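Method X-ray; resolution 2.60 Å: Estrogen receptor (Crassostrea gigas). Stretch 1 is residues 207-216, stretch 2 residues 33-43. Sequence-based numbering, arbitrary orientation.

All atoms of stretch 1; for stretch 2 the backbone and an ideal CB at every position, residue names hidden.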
ATOM      1  N   ALA B 207       8.704   4.178  10.414  1.00 46.73           N
ATOM      2  CA  ALA B 207       8.574   3.814  11.819  1.00 43.85           C
ATOM      3  C   ALA B 207       9.911   3.395  12.393  1.00 55.56           C
ATOM      4  O   ALA B 207      10.262   3.786  13.513  1.00 71.19           O
ATOM      5  CB  ALA B 207       7.566   2.713  12.000  1.00 39.52           C
ATOM      6  N   PHE B 208      10.654   2.595  11.639  1.00 47.56           N
ATOM      7  CA  PHE B 208      11.972   2.157  12.097  1.00 54.57           C
ATOM      8  C   PHE B 208      12.935   3.332  12.272  1.00 50.72           C
ATOM      9  O   PHE B 208      13.634   3.427  13.276  1.00 55.38           O
ATOM     10  CB  PHE B 208      12.562   1.124  11.133  1.00 62.11           C
ATOM     11  CG  PHE B 208      13.930   0.637  11.528  1.00 62.53           C
ATOM     12  CD1 PHE B 208      14.072  -0.360  12.485  1.00 64.19           C
ATOM     13  CD2 PHE B 208      15.063   1.132  10.911  1.00 61.64           C
ATOM     14  CE1 PHE B 208      15.319  -0.824  12.849  1.00 61.48           C
ATOM     15  CE2 PHE B 208      16.314   0.670  11.268  1.00 59.53           C
ATOM     16  CZ  PHE B 208      16.443  -0.312  12.234  1.00 61.03           C
ATOM     17  N   PHE B 209      12.955   4.235  11.300  1.00 45.27           N
ATOM     18  CA  PHE B 209      13.856   5.374  11.356  1.00 54.21           C
ATOM     19  C   PHE B 209      13.481   6.311  12.510  1.00 63.91           C
ATOM     20  O   PHE B 209      14.357   6.927  13.125  1.00 65.83           O
ATOM     21  CB  PHE B 209      13.857   6.113  10.024  1.00 61.95           C
ATOM     22  CG  PHE B 209      14.866   5.580   9.052  1.00 72.37           C
ATOM     23  CD1 PHE B 209      14.795   4.271   8.609  1.00 71.05           C
ATOM     24  CD2 PHE B 209      15.885   6.384   8.579  1.00 74.63           C
ATOM     25  CE1 PHE B 209      15.718   3.779   7.720  1.00 64.34           C
ATOM     26  CE2 PHE B 209      16.816   5.891   7.687  1.00 69.75           C
ATOM     27  CZ  PHE B 209      16.733   4.588   7.264  1.00 63.60           C
ATOM     28  N   GLN B 210      12.190   6.398  12.823  1.00 60.81           N
ATOM     29  CA  GLN B 210      11.759   7.209  13.944  1.00 54.88           C
ATOM     30  C   GLN B 210      12.339   6.653  15.238  1.00 65.81           C
ATOM     31  O   GLN B 210      12.769   7.414  16.108  1.00 73.46           O
ATOM     32  CB  GLN B 210      10.235   7.254  14.036  1.00 52.44           C
ATOM     33  CG  GLN B 210       9.546   8.027  12.923  1.00 67.72           C
ATOM     34  CD  GLN B 210       8.029   7.988  13.044  1.00 87.45           C
ATOM     35  OE1 GLN B 210       7.448   6.940  13.326  1.00 91.75           O
ATOM     36  NE2 GLN B 210       7.383   9.132  12.837  1.00 96.63           N
ATOM     37  N   ARG B 211      12.410   5.330  15.351  1.00 65.57           N
ATOM     38  CA  ARG B 211      12.918   4.710  16.573  1.00 59.96           C
ATOM     39  C   ARG B 211      14.441   4.742  16.611  1.00 62.87           C
ATOM     40  O   ARG B 211      15.047   4.727  17.675  1.00 72.29           O
ATOM     41  CB  ARG B 211      12.424   3.272  16.709  1.00 61.08           C
ATOM     42  CG  ARG B 211      11.000   3.117  17.217  1.00 73.59           C
ATOM     43  CD  ARG B 211      10.627   1.654  17.304  1.00 86.00           C
ATOM     44  NE  ARG B 211      11.191   0.881  16.207  1.00102.05           N
ATOM     45  CZ  ARG B 211      11.144  -0.446  16.129  1.00100.25           C
ATOM     46  NH1 ARG B 211      10.543  -1.149  17.091  1.00108.21           N
ATOM     47  NH2 ARG B 211      11.660  -1.063  15.064  1.00 96.40           N
ATOM     48  N   LEU B 212      15.053   4.773  15.437  1.00 65.85           N
ATOM     49  CA  LEU B 212      16.484   5.017  15.314  1.00 68.24           C
ATOM     50  C   LEU B 212      16.800   6.406  15.814  1.00 71.41           C
ATOM     51  O   LEU B 212      17.756   6.606  16.579  1.00 80.80           O
ATOM     52  CB  LEU B 212      16.950   4.883  13.868  1.00 69.51           C
ATOM     53  CG  LEU B 212      17.699   3.602  13.520  1.00 66.91           C
ATOM     54  CD1 LEU B 212      18.354   3.776  12.169  1.00 64.25           C
ATOM     55  CD2 LEU B 212      18.705   3.254  14.591  1.00 54.19           C
ATOM     56  N   LYS B 213      16.004   7.366  15.344  1.00 58.46           N
ATOM     57  CA  LYS B 213      16.157   8.757  15.746  1.00 65.35           C
ATOM     58  C   LYS B 213      16.149   8.856  17.257  1.00 72.66           C
ATOM     59  O   LYS B 213      17.024   9.480  17.847  1.00 72.41           O
ATOM     60  CB  LYS B 213      15.035   9.622  15.167  1.00 58.76           C
ATOM     61  CG  LYS B 213      15.259  11.111  15.336  1.00 70.24           C
ATOM     62  CD  LYS B 213      14.149  11.882  14.663  1.00 84.04           C
ATOM     63  CE  LYS B 213      12.847  11.692  15.423  1.00 91.21           C
ATOM     64  NZ  LYS B 213      11.660  11.953  14.561  1.00 86.69           N
ATOM     65  N   SER B 214      15.190   8.155  17.857  1.00 80.85           N
ATOM     66  CA  SER B 214      14.925   8.164  19.298  1.00 81.85           C
ATOM     67  C   SER B 214      15.990   7.442  20.116  1.00 78.46           C
ATOM     68  O   SER B 214      16.074   7.631  21.320  1.00 78.39           O
ATOM     69  CB  SER B 214      13.554   7.549  19.585  1.00 80.50           C
ATOM     70  OG  SER B 214      12.545   8.231  18.862  1.00 80.53           O
ATOM     71  N   GLU B 215      16.776   6.587  19.473  1.00 82.45           N
ATOM     72  CA  GLU B 215      17.801   5.836  20.188  1.00 86.10           C
ATOM     73  C   GLU B 215      19.091   6.648  20.201  1.00 84.79           C
ATOM     74  O   GLU B 215      20.027   6.341  20.936  1.00 90.19           O
ATOM     75  CB  GLU B 215      18.011   4.471  19.500  1.00 85.31           C
ATOM     76  CG  GLU B 215      19.236   3.671  19.927  1.00 94.09           C
ATOM     77  CD  GLU B 215      19.550   2.526  18.969  1.00103.20           C
ATOM     78  OE1 GLU B 215      19.540   2.776  17.745  1.00104.11           O
ATOM     79  OE2 GLU B 215      19.836   1.393  19.431  1.00106.07           O
ATOM     80  N   GLY B 216      19.079   7.745  19.444  1.00 76.65           N
ATOM     81  CA  GLY B 216      20.077   8.800  19.496  1.00 73.24           C
ATOM     82  C   GLY B 216      21.522   8.394  19.240  1.00 78.47           C
ATOM     83  O   GLY B 216      22.431   9.233  19.291  1.00 82.99           O
ATOM     84  N   UNK B  33      28.980  -3.339  11.892  1.00 66.83           N
ATOM     85  CA  UNK B  33      28.085  -3.316  13.046  1.00 70.74           C
ATOM     86  C   UNK B  33      26.757  -2.656  12.661  1.00 72.86           C
ATOM     87  O   UNK B  33      26.635  -2.030  11.601  1.00 68.02           O
ATOM     88  CB  UNK B  33      28.734  -2.577  14.218  1.00 70.74           C
ATOM     89  N   UNK B  34      25.755  -2.829  13.517  1.00 70.57           N
ATOM     90  CA  UNK B  34      24.443  -2.247  13.289  1.00 62.10           C
ATOM     91  C   UNK B  34      24.581  -0.747  13.115  1.00 65.34           C
ATOM     92  O   UNK B  34      24.106  -0.173  12.127  1.00 66.81           O
ATOM     93  CB  UNK B  34      23.489  -2.574  14.440  1.00 62.10           C
ATOM     94  N   UNK B  35      25.255  -0.122  14.073  1.00 65.61           N
ATOM     95  CA  UNK B  35      25.477   1.311  14.036  1.00 70.42           C
ATOM     96  C   UNK B  35      26.278   1.727  12.805  1.00 81.81           C
ATOM     97  O   UNK B  35      25.923   2.706  12.145  1.00 87.72           O
ATOM     98  CB  UNK B  35      26.196   1.763  15.309  1.00 70.42           C
ATOM     99  N   UNK B  36      27.321   0.970  12.463  1.00 79.11           N
ATOM    100  CA  UNK B  36      28.180   1.359  11.343  1.00 73.68           C
ATOM    101  C   UNK B  36      27.463   1.366  10.005  1.00 66.44           C
ATOM    102  O   UNK B  36      27.603   2.314   9.229  1.00 68.75           O
ATOM    103  CB  UNK B  36      29.382   0.416  11.262  1.00 73.68           C
ATOM    104  N   UNK B  37      26.674   0.327   9.750  1.00 61.61           N
ATOM    105  CA  UNK B  37      25.914   0.249   8.511  1.00 56.65           C
ATOM    106  C   UNK B  37      24.816   1.295   8.471  1.00 62.76           C
ATOM    107  O   UNK B  37      24.647   1.990   7.466  1.00 70.65           O
ATOM    108  CB  UNK B  37      25.314  -1.148   8.341  1.00 56.65           C
ATOM    109  N   UNK B  38      24.059   1.393   9.559  1.00 59.41           N
ATOM    110  CA  UNK B  38      22.935   2.318   9.613  1.00 59.47           C
ATOM    111  C   UNK B  38      23.330   3.776   9.429  1.00 66.66           C
ATOM    112  O   UNK B  38      22.568   4.548   8.840  1.00 61.49           O
ATOM    113  CB  UNK B  38      22.207   2.159  10.949  1.00 59.47           C
ATOM    114  N   UNK B  39      24.526   4.161   9.871  1.00 68.33           N
ATOM    115  CA  UNK B  39      24.905   5.563   9.708  1.00 75.67           C
ATOM    116  C   UNK B  39      25.168   5.825   8.231  1.00 65.08           C
ATOM    117  O   UNK B  39      24.853   6.902   7.731  1.00 60.64           O
ATOM    118  CB  UNK B  39      26.133   5.909  10.553  1.00 75.67           C
ATOM    119  N   UNK B  40      25.646   4.816   7.512  1.00 56.56           N
ATOM    120  CA  UNK B  40      25.842   4.981   6.081  1.00 60.21           C
ATOM    121  C   UNK B  40      24.484   4.970   5.390  1.00 55.21           C
ATOM    122  O   UNK B  40      24.210   5.833   4.557  1.00 53.42           O
ATOM    123  CB  UNK B  40      26.750   3.885   5.520  1.00 60.21           C
ATOM    124  N   UNK B  41      23.627   4.020   5.759  1.00 50.50           N
ATOM    125  CA  UNK B  41      22.281   3.960   5.189  1.00 61.63           C
ATOM    126  C   UNK B  41      21.481   5.222   5.460  1.00 60.11           C
ATOM    127  O   UNK B  41      20.818   5.744   4.574  1.00 45.49           O
ATOM    128  CB  UNK B  41      21.529   2.749   5.744  1.00 61.63           C
ATOM    129  N   UNK B  42      21.562   5.725   6.683  1.00 76.62           N
ATOM    130  CA  UNK B  42      20.809   6.915   7.046  1.00 74.56           C
ATOM    131  C   UNK B  42      21.213   8.123   6.229  1.00 74.91           C
ATOM    132  O   UNK B  42      20.355   8.892   5.798  1.00 82.17           O
ATOM    133  CB  UNK B  42      20.989   7.217   8.535  1.00 74.56           C
ATOM    134  N   UNK B  43      22.508   8.302   6.008  1.00 64.35           N
ATOM    135  CA  UNK B  43      22.913   9.501   5.304  1.00 70.94           C
ATOM    136  C   UNK B  43      22.991   9.340   3.792  1.00 78.57           C
ATOM    137  O   UNK B  43      22.904  10.327   3.060  1.00 82.00           O
ATOM    138  CB  UNK B  43      24.273   9.961   5.833  1.00 70.94           C
TER

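Stretch 2 is a helix from position 34 onward, crossing helix 207-215 at -118° with axes 12.5 Å apart at closest approach.

Position 33 has phi/psi of -67/166, outside helical values and directly before the helix, so a residue able to accept from a free backbone N-H is favoured: Ser, Thr, Asp or Asn. It is Thr-33, whose OG1 accepts from the backbone N of position 36 at 3.1 Å, a capping bond.

At position 34 CA-to-CB points toward stretch 1, yet the ideal CB has nothing of it within 5.5 Å. A long side chain is needed to cross the space, and the carboxylate of Glu-215 makes Lys or Arg attractive, though a long neutral chain would also fit. Lys-34 has all four chi angles t, and this extended chain brings NZ to 4.2 Å from Glu-215 OE2. The charges are opposite, but the distance is beyond a salt bridge; NZ is hydrogen-bonded elsewhere in the structure.

Positions 35, 36 and 37 receive little guidance: 35 points sideways, the other two are out of reach, and many helix-compatible residues would serve. They are Val-35, His-36 and Leu-37.

Position 38 is the clearest. CA-to-CB points toward stretch 1, the ideal CB lies 4.4 Å from Leu-212 CD1, and the Phe-208 ring is nearby. These offer carbon and no polar partner, so Leu, Ile or Met would suit. In Leu-38 (chi1 m, chi2 t) the closest pairs are Leu-38 CD1 to Leu-212 CD1 at 3.6 Å and Leu-38 CD2 to Phe-208 CE2 at 4.3 Å, near the ring plane at its edge; each methyl lies near both residues.

Position 39 points away and 40 is out of reach; stretch 1 sets no preference. Asn-39 and Ser-40 occupy them.

Position 41 points toward stretch 1, but its ideal CB is 5.4 Å from Phe-209 CZ, so an apolar residue is reasonable without being demanded. Leu-41 has chi1 m and chi2 t, and the closest approach is Leu-41 CB to Phe-209 CZ, 5.3 Å.

At position 42 CA-to-CB runs sideways, but the ideal CB is 4.5 Å from Phe-209 CE2, and the CA of position 42 is 8.3 Å from Phe-209 CA. A compact apolar group such as Val, Ile or Ala fits this approach. In Val-42 (chi1 t), CG2 lies 3.7 Å from Phe-209 CE2 and 4.2 Å from Leu-212 CD1, so one methyl touches both residues.

Position 43 points away from stretch 1, leaving the choice open; Lys-43 is found there, its NZ hydrogen-bonded elsewhere.

Stretch 2 (33-43) TKVHLLNSLVK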
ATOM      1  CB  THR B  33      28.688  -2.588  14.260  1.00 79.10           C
ATOM      2  OG1 THR B  33      28.939  -1.221  13.925  1.00 87.23           O
ATOM      3  CG2 THR B  33      29.988  -3.234  14.688  1.00 73.44           C
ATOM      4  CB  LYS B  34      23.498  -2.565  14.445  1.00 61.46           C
ATOM      5  CG  LYS B  34      22.150  -1.895  14.328  1.00 71.89           C
ATOM      6  CD  LYS B  34      21.252  -2.207  15.514  1.00 81.68           C
ATOM      7  CE  LYS B  34      19.904  -1.502  15.365  1.00 86.12           C
ATOM      8  NZ  LYS B  34      19.099  -1.565  16.614  1.00 90.08           N
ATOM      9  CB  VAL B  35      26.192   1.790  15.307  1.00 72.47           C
ATOM     10  CG1 VAL B  35      26.695   3.207  15.137  1.00 72.54           C
ATOM     11  CG2 VAL B  35      25.243   1.709  16.478  1.00 73.63           C
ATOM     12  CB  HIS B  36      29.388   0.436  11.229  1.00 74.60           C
ATOM     13  CG  HIS B  36      30.382   0.878  10.201  1.00 79.88           C
ATOM     14  ND1 HIS B  36      30.862   2.169  10.136  1.00 76.46           N
ATOM     15  CD2 HIS B  36      30.979   0.204   9.189  1.00 85.82           C
ATOM     16  CE1 HIS B  36      31.714   2.271   9.132  1.00 79.73           C
ATOM     17  NE2 HIS B  36      31.804   1.093   8.541  1.00 87.10           N
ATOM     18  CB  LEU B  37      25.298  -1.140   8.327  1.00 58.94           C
ATOM     19  CG  LEU B  37      26.218  -2.326   8.026  1.00 70.21           C
ATOM     20  CD1 LEU B  37      25.416  -3.608   7.942  1.00 71.15           C
ATOM     21  CD2 LEU B  37      26.960  -2.091   6.727  1.00 64.53           C
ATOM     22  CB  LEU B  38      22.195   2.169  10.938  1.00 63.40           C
ATOM     23  CG  LEU B  38      21.279   0.958  11.042  1.00 61.59           C
ATOM     24  CD1 LEU B  38      20.539   0.917  12.383  1.00 58.15           C
ATOM     25  CD2 LEU B  38      20.325   0.982   9.879  1.00 51.79           C
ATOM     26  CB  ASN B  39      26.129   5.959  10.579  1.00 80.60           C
ATOM     27  CG  ASN B  39      25.770   6.221  12.060  1.00 85.75           C
ATOM     28  OD1 ASN B  39      24.633   6.547  12.390  1.00 93.79           O
ATOM     29  ND2 ASN B  39      26.755   6.090  12.943  1.00 87.43           N
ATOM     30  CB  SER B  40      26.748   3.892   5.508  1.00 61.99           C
ATOM     31  OG  SER B  40      28.063   4.010   6.017  1.00 59.84           O
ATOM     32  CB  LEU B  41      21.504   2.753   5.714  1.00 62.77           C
ATOM     33  CG  LEU B  41      21.983   1.368   5.275  1.00 73.82           C
ATOM     34  CD1 LEU B  41      21.166   0.275   5.958  1.00 69.95           C
ATOM     35  CD2 LEU B  41      21.916   1.226   3.747  1.00 72.57           C
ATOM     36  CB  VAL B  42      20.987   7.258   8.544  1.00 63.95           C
ATOM     37  CG1 VAL B  42      20.728   8.735   8.816  1.00 64.40           C
ATOM     38  CG2 VAL B  42      20.103   6.378   9.390  1.00 65.20           C
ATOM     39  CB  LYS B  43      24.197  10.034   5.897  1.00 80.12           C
ATOM     40  CG  LYS B  43      23.783  11.355   6.438  1.00 99.40           C
ATOM     41  CD  LYS B  43      24.653  12.085   7.426  1.00104.25           C
ATOM     42  CE  LYS B  43      23.734  13.199   7.817  1.00100.83           C
ATOM     43  NZ  LYS B  43      22.421  12.567   8.339  1.00 98.93           N
TER
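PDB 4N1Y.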